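Local coordinates for designed helical repeat protein (Synthetic construct, PDB 5CWM) that serves as a computationally designed repeat scaffold, stacking eight helices into an all-alpha array, with no natural function implied by its origin, at residues Glu155-Glu169 / Arg206-Arg220. Residues are numbered along the deposited sequence; the frame is centred on the assembly and turned at random.
Sequences EEAARLAKRVLELAE and RAERVREEARELQER
Glu155 reaches two arginines across the contact, one with each carboxylate oxygen. Extended, with CG anti to the backbone N (chi1 -172°), it brings OE1 to the edge of the Arg206 guanidinium, near its plane, for a salt bridge to NH1. Arg209 NH1 donates a hydrogen bond within a salt bridge to OE2 at 3.2 Å, on its syn side, the nitrogen 21° out of the carboxylate plane; a third partner, Arg159 NH2 from Glu155's own helix, lies 3.5 Å from OE2 and completes a four-residue salt-bridge network. A glutamine here would probably leave the three guanidinium groups without their shared counter-charge. Next along the interface, Ala158 CB packs on Val210 CG2 at 3.9 Å, while Glu213 OE2 lies 3.5 Å from Lys162 CB. Lys162 fits as a knob among Glu213, Glu216, Leu217 and Arg220, its CE 3.6 Å from Leu217 CD1. Leu165 CD1 meets Leu217 CG at 3.6 Å, and Leu165 also touches Val181 of helix 174-198, which underlies both segments. Arg220 bends at chi3 (65°) and lies with one guanidinium face over Leu165 CD2; its NH2 is 2.7 Å from Glu169 OE2, a salt bridge. The axes of segments 155-169 and 206-220 approach to 10.4 Å, nearly parallel, joining helices 144-170 and 201-226 side by side: a modest apolar strip flanked by ion pairs, as suits a partly solvent-facing layer where charge complementarity supplements hydrophobic burial.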
loop_
_atom_site.group_PDB
_atom_site.type_symbol
_atom_site.label_atom_id
_atom_site.label_comp_id
_atom_site.label_asym_id
_atom_site.label_seq_id
_atom_site.Cartn_x
_atom_site.Cartn_y
_atom_site.Cartn_z
ATOM N N GLU A 155 1.724 4.039 -10.789
ATOM C CA GLU A 155 0.980 3.906 -12.039
ATOM C C GLU A 155 0.167 2.609 -12.072
ATOM O O GLU A 155 -0.916 2.561 -12.661
ATOM C CB GLU A 155 1.929 3.966 -13.238
ATOM C CG GLU A 155 1.220 4.038 -14.582
ATOM C CD GLU A 155 2.181 4.161 -15.748
ATOM O OE1 GLU A 155 3.408 4.144 -15.514
ATOM O OE2 GLU A 155 1.707 4.277 -16.898
ATOM N N GLU A 156 0.687 1.566 -11.430
ATOM C CA GLU A 156 -0.028 0.297 -11.332
ATOM C C GLU A 156 -1.337 0.470 -10.568
ATOM O O GLU A 156 -2.379 -0.033 -10.986
ATOM C CB GLU A 156 0.838 -0.765 -10.652
ATOM C CG GLU A 156 0.144 -2.107 -10.480
ATOM C CD GLU A 156 1.017 -3.136 -9.788
ATOM O OE1 GLU A 156 2.137 -2.780 -9.364
ATOM O OE2 GLU A 156 0.584 -4.301 -9.668
ATOM N N ALA A 157 -1.274 1.179 -9.445
ATOM C CA ALA A 157 -2.458 1.472 -8.648
ATOM C C ALA A 157 -3.443 2.291 -9.465
ATOM O O ALA A 157 -4.649 2.013 -9.477
ATOM C CB ALA A 157 -2.079 2.213 -7.377
ATOM N N ALA A 158 -2.913 3.301 -10.152
ATOM C CA ALA A 158 -3.726 4.138 -11.025
ATOM C C ALA A 158 -4.465 3.289 -12.052
ATOM O O ALA A 158 -5.613 3.570 -12.391
ATOM C CB ALA A 158 -2.862 5.178 -11.720
ATOM N N ARG A 159 -3.802 2.242 -12.532
ATOM C CA ARG A 159 -4.381 1.358 -13.536
ATOM C C ARG A 159 -5.428 0.423 -12.932
ATOM O O ARG A 159 -6.437 0.117 -13.569
ATOM C CB ARG A 159 -3.278 0.550 -14.222
ATOM C CG ARG A 159 -3.751 -0.284 -15.401
ATOM C CD ARG A 159 -2.585 -0.644 -16.306
ATOM N NE ARG A 159 -1.951 0.548 -16.861
ATOM C CZ ARG A 159 -0.843 0.534 -17.597
ATOM N NH1 ARG A 159 -0.238 -0.614 -17.868
ATOM N NH2 ARG A 159 -0.340 1.670 -18.059
ATOM N N LEU A 160 -5.184 -0.031 -11.706
ATOM C CA LEU A 160 -6.121 -0.912 -11.013
ATOM C C LEU A 160 -7.397 -0.164 -10.643
ATOM O O LEU A 160 -8.478 -0.758 -10.531
ATOM C CB LEU A 160 -5.474 -1.506 -9.762
ATOM C CG LEU A 160 -4.297 -2.459 -9.979
ATOM C CD1 LEU A 160 -3.734 -2.925 -8.646
ATOM C CD2 LEU A 160 -4.713 -3.647 -10.834
ATOM N N ALA A 161 -7.260 1.146 -10.457
ATOM C CA ALA A 161 -8.408 1.999 -10.174
ATOM C C ALA A 161 -9.447 1.906 -11.291
ATOM O O ALA A 161 -10.647 2.043 -11.048
ATOM C CB ALA A 161 -7.963 3.435 -9.978
ATOM N N LYS A 162 -8.978 1.670 -12.513
ATOM C CA LYS A 162 -9.873 1.456 -13.645
ATOM C C LYS A 162 -10.689 0.183 -13.449
ATOM O O LYS A 162 -11.888 0.165 -13.711
ATOM C CB LYS A 162 -9.089 1.382 -14.958
ATOM C CG LYS A 162 -9.893 0.804 -16.117
ATOM C CD LYS A 162 -9.155 0.919 -17.442
ATOM C CE LYS A 162 -9.050 2.366 -17.891
ATOM N NZ LYS A 162 -8.510 2.491 -19.272
ATOM N N ARG A 163 -10.032 -0.877 -12.987
ATOM C CA ARG A 163 -10.712 -2.139 -12.711
ATOM C C ARG A 163 -11.740 -1.966 -11.599
ATOM O O ARG A 163 -12.847 -2.511 -11.670
ATOM C CB ARG A 163 -9.701 -3.226 -12.337
ATOM C CG ARG A 163 -8.818 -3.676 -13.489
ATOM C CD ARG A 163 -7.747 -4.650 -13.023
ATOM N NE ARG A 163 -8.314 -5.810 -12.338
ATOM C CZ ARG A 163 -7.592 -6.816 -11.853
ATOM N NH1 ARG A 163 -6.272 -6.808 -11.980
ATOM N NH2 ARG A 163 -8.189 -7.830 -11.243
ATOM N N VAL A 164 -11.371 -1.201 -10.576
ATOM C CA VAL A 164 -12.299 -0.888 -9.493
ATOM C C VAL A 164 -13.516 -0.138 -10.029
ATOM O O VAL A 164 -14.652 -0.416 -9.640
ATOM C CB VAL A 164 -11.618 -0.055 -8.390
ATOM C CG1 VAL A 164 -12.651 0.548 -7.448
ATOM C CG2 VAL A 164 -10.638 -0.918 -7.624
ATOM N N LEU A 165 -13.270 0.802 -10.935
ATOM C CA LEU A 165 -14.343 1.551 -11.579
ATOM C C LEU A 165 -15.246 0.622 -12.383
ATOM O O LEU A 165 -16.462 0.812 -12.435
ATOM C CB LEU A 165 -13.761 2.644 -12.482
ATOM C CG LEU A 165 -14.729 3.629 -13.141
ATOM C CD1 LEU A 165 -14.097 5.005 -13.193
ATOM C CD2 LEU A 165 -15.118 3.176 -14.543
ATOM N N GLU A 166 -14.641 -0.382 -13.009
ATOM C CA GLU A 166 -15.377 -1.360 -13.798
ATOM C C GLU A 166 -16.280 -2.203 -12.905
ATOM O O GLU A 166 -17.426 -2.482 -13.255
ATOM C CB GLU A 166 -14.414 -2.255 -14.581
ATOM C CG GLU A 166 -13.670 -1.537 -15.697
ATOM C CD GLU A 166 -12.536 -2.364 -16.271
ATOM O OE1 GLU A 166 -12.294 -3.480 -15.765
ATOM O OE2 GLU A 166 -11.882 -1.896 -17.229
ATOM N N LEU A 167 -15.760 -2.602 -11.749
ATOM C CA LEU A 167 -16.562 -3.339 -10.779
ATOM C C LEU A 167 -17.716 -2.477 -10.275
ATOM O O LEU A 167 -18.849 -2.948 -10.130
ATOM C CB LEU A 167 -15.697 -3.806 -9.607
ATOM C CG LEU A 167 -16.405 -4.631 -8.531
ATOM C CD1 LEU A 167 -16.954 -5.923 -9.118
ATOM C CD2 LEU A 167 -15.465 -4.922 -7.372
ATOM N N ALA A 168 -17.418 -1.206 -10.022
ATOM C CA ALA A 168 -18.407 -0.261 -9.520
ATOM C C ALA A 168 -19.541 -0.050 -10.516
ATOM O O ALA A 168 -20.711 -0.014 -10.134
ATOM C CB ALA A 168 -17.744 1.067 -9.185
ATOM N N GLU A 169 -19.196 0.087 -11.793
ATOM C CA GLU A 169 -20.207 0.283 -12.826
ATOM C C GLU A 169 -20.897 -1.035 -13.164
ATOM O O GLU A 169 -21.973 -1.046 -13.762
ATOM C CB GLU A 169 -19.593 0.903 -14.085
ATOM C CG GLU A 169 -18.658 -0.015 -14.850
ATOM C CD GLU A 169 -18.156 0.608 -16.138
ATOM O OE1 GLU A 169 -18.553 1.752 -16.441
ATOM O OE2 GLU A 169 -17.363 -0.047 -16.847
ATOM N N ARG A 206 4.579 9.155 -17.059
ATOM C CA ARG A 206 3.610 8.402 -16.270
ATOM C C ARG A 206 2.455 9.299 -15.834
ATOM O O ARG A 206 1.291 8.895 -15.886
ATOM C CB ARG A 206 4.283 7.770 -15.048
ATOM C CG ARG A 206 5.365 6.755 -15.384
ATOM C CD ARG A 206 5.892 6.064 -14.134
ATOM N NE ARG A 206 6.967 5.124 -14.436
ATOM C CZ ARG A 206 6.780 3.843 -14.738
ATOM N NH1 ARG A 206 5.554 3.341 -14.783
ATOM N NH2 ARG A 206 7.820 3.062 -14.996
ATOM N N ALA A 207 2.784 10.520 -15.420
ATOM C CA ALA A 207 1.772 11.494 -15.026
ATOM C C ALA A 207 0.849 11.824 -16.194
ATOM O O ALA A 207 -0.358 11.981 -16.011
ATOM C CB ALA A 207 2.425 12.759 -14.495
ATOM N N GLU A 208 1.421 11.927 -17.390
ATOM C CA GLU A 208 0.631 12.185 -18.591
ATOM C C GLU A 208 -0.340 11.038 -18.858
ATOM O O GLU A 208 -1.530 11.263 -19.111
ATOM C CB GLU A 208 1.543 12.400 -19.803
ATOM C CG GLU A 208 2.412 13.644 -19.713
ATOM C CD GLU A 208 3.332 13.807 -20.907
ATOM O OE1 GLU A 208 3.218 13.010 -21.861
ATOM O OE2 GLU A 208 4.169 14.734 -20.890
ATOM N N ARG A 209 0.174 9.810 -18.792
ATOM C CA ARG A 209 -0.655 8.623 -18.990
ATOM C C ARG A 209 -1.816 8.589 -17.998
ATOM O O ARG A 209 -2.975 8.406 -18.383
ATOM C CB ARG A 209 0.177 7.345 -18.851
ATOM C CG ARG A 209 1.378 7.255 -19.777
ATOM C CD ARG A 209 1.945 5.841 -19.789
ATOM N NE ARG A 209 3.295 5.785 -20.344
ATOM C CZ ARG A 209 4.399 5.678 -19.612
ATOM N NH1 ARG A 209 4.314 5.610 -18.291
ATOM N NH2 ARG A 209 5.586 5.633 -20.199
ATOM N N VAL A 210 -1.494 8.770 -16.720
ATOM C CA VAL A 210 -2.501 8.751 -15.664
ATOM C C VAL A 210 -3.542 9.852 -15.868
ATOM O O VAL A 210 -4.738 9.627 -15.676
ATOM C CB VAL A 210 -1.855 8.897 -14.270
ATOM C CG1 VAL A 210 -2.918 9.040 -13.195
ATOM C CG2 VAL A 210 -0.965 7.701 -13.974
ATOM N N ARG A 211 -3.088 11.036 -16.273
ATOM C CA ARG A 211 -3.999 12.147 -16.539
ATOM C C ARG A 211 -4.944 11.823 -17.690
ATOM O O ARG A 211 -6.127 12.163 -17.640
ATOM C CB ARG A 211 -3.224 13.431 -16.841
ATOM C CG ARG A 211 -2.691 14.138 -15.605
ATOM C CD ARG A 211 -2.285 15.569 -15.916
ATOM N NE ARG A 211 -1.227 15.639 -16.921
ATOM C CZ ARG A 211 0.071 15.677 -16.637
ATOM N NH1 ARG A 211 0.477 15.652 -15.376
ATOM N NH2 ARG A 211 0.964 15.742 -17.615
ATOM N N GLU A 212 -4.424 11.168 -18.725
ATOM C CA GLU A 212 -5.265 10.718 -19.830
ATOM C C GLU A 212 -6.312 9.723 -19.330
ATOM O O GLU A 212 -7.498 9.810 -19.679
ATOM C CB GLU A 212 -4.414 10.086 -20.935
ATOM C CG GLU A 212 -5.212 9.546 -22.113
ATOM C CD GLU A 212 -5.841 10.643 -22.952
ATOM O OE1 GLU A 212 -5.392 11.805 -22.855
ATOM O OE2 GLU A 212 -6.786 10.343 -23.712
ATOM N N GLU A 213 -5.861 8.786 -18.498
ATOM C CA GLU A 213 -6.747 7.783 -17.916
ATOM C C GLU A 213 -7.886 8.424 -17.132
ATOM O O GLU A 213 -9.039 8.026 -17.269
ATOM C CB GLU A 213 -5.968 6.833 -17.006
ATOM C CG GLU A 213 -6.843 5.783 -16.343
ATOM C CD GLU A 213 -6.092 4.939 -15.336
ATOM O OE1 GLU A 213 -4.955 5.308 -14.977
ATOM O OE2 GLU A 213 -6.642 3.904 -14.904
ATOM N N ALA A 214 -7.558 9.415 -16.310
ATOM C CA ALA A 214 -8.565 10.128 -15.531
ATOM C C ALA A 214 -9.497 10.909 -16.450
ATOM O O ALA A 214 -10.693 11.039 -16.179
ATOM C CB ALA A 214 -7.905 11.059 -14.529
ATOM N N ARG A 215 -8.936 11.425 -17.538
ATOM C CA ARG A 215 -9.705 12.168 -18.529
ATOM C C ARG A 215 -10.766 11.278 -19.162
ATOM O O ARG A 215 -11.887 11.719 -19.418
ATOM C CB ARG A 215 -8.778 12.739 -19.602
ATOM C CG ARG A 215 -9.454 13.662 -20.602
ATOM C CD ARG A 215 -8.461 14.110 -21.660
ATOM N NE ARG A 215 -7.208 14.561 -21.061
ATOM C CZ ARG A 215 -6.128 14.905 -21.754
ATOM N NH1 ARG A 215 -6.142 14.852 -23.079
ATOM N NH2 ARG A 215 -5.031 15.302 -21.123
ATOM N N GLU A 216 -10.410 10.020 -19.410
ATOM C CA GLU A 216 -11.365 9.061 -19.961
ATOM C C GLU A 216 -12.384 8.601 -18.915
ATOM O O GLU A 216 -13.596 8.564 -19.169
ATOM C CB GLU A 216 -10.627 7.848 -20.533
ATOM C CG GLU A 216 -9.611 8.188 -21.611
ATOM C CD GLU A 216 -8.789 6.986 -22.034
ATOM O OE1 GLU A 216 -8.994 5.895 -21.461
ATOM O OE2 GLU A 216 -7.936 7.133 -22.936
ATOM N N LEU A 217 -11.878 8.259 -17.735
ATOM C CA LEU A 217 -12.692 7.711 -16.656
ATOM C C LEU A 217 -13.725 8.712 -16.153
ATOM O O LEU A 217 -14.792 8.322 -15.678
ATOM C CB LEU A 217 -11.800 7.256 -15.497
ATOM C CG LEU A 217 -11.371 5.785 -15.479
ATOM C CD1 LEU A 217 -10.770 5.358 -16.808
ATOM C CD2 LEU A 217 -10.393 5.526 -14.340
ATOM N N GLN A 218 -13.405 9.998 -16.253
ATOM C CA GLN A 218 -14.359 11.042 -15.904
ATOM C C GLN A 218 -15.565 10.976 -16.836
ATOM O O GLN A 218 -16.714 11.066 -16.399
ATOM C CB GLN A 218 -13.704 12.423 -15.974
ATOM C CG GLN A 218 -14.656 13.579 -15.700
ATOM C CD GLN A 218 -15.202 13.566 -14.285
ATOM O OE1 GLN A 218 -14.562 13.063 -13.362
ATOM N NE2 GLN A 218 -16.396 14.121 -14.109
ATOM N N GLU A 219 -15.286 10.805 -18.124
ATOM C CA GLU A 219 -16.331 10.683 -19.131
ATOM C C GLU A 219 -17.119 9.389 -18.948
ATOM O O GLU A 219 -18.325 9.350 -19.199
ATOM C CB GLU A 219 -15.729 10.741 -20.534
ATOM C CG GLU A 219 -14.908 11.991 -20.801
ATOM C CD GLU A 219 -14.277 11.990 -22.180
ATOM O OE1 GLU A 219 -13.495 12.917 -22.477
ATOM O OE2 GLU A 219 -14.564 11.063 -22.966
ATOM N N ARG A 220 -16.436 8.334 -18.511
ATOM C CA ARG A 220 -17.106 7.058 -18.258
ATOM C C ARG A 220 -18.076 7.150 -17.082
ATOM O O ARG A 220 -19.216 6.689 -17.169
ATOM C CB ARG A 220 -16.081 5.951 -18.003
ATOM C CG ARG A 220 -15.183 5.657 -19.191
ATOM C CD ARG A 220 -14.327 4.425 -18.946
ATOM N NE ARG A 220 -15.132 3.213 -18.820
ATOM C CZ ARG A 220 -14.628 1.997 -18.637
ATOM N NH1 ARG A 220 -13.315 1.826 -18.560
ATOM N NH2 ARG A 220 -15.436 0.951 -18.533
#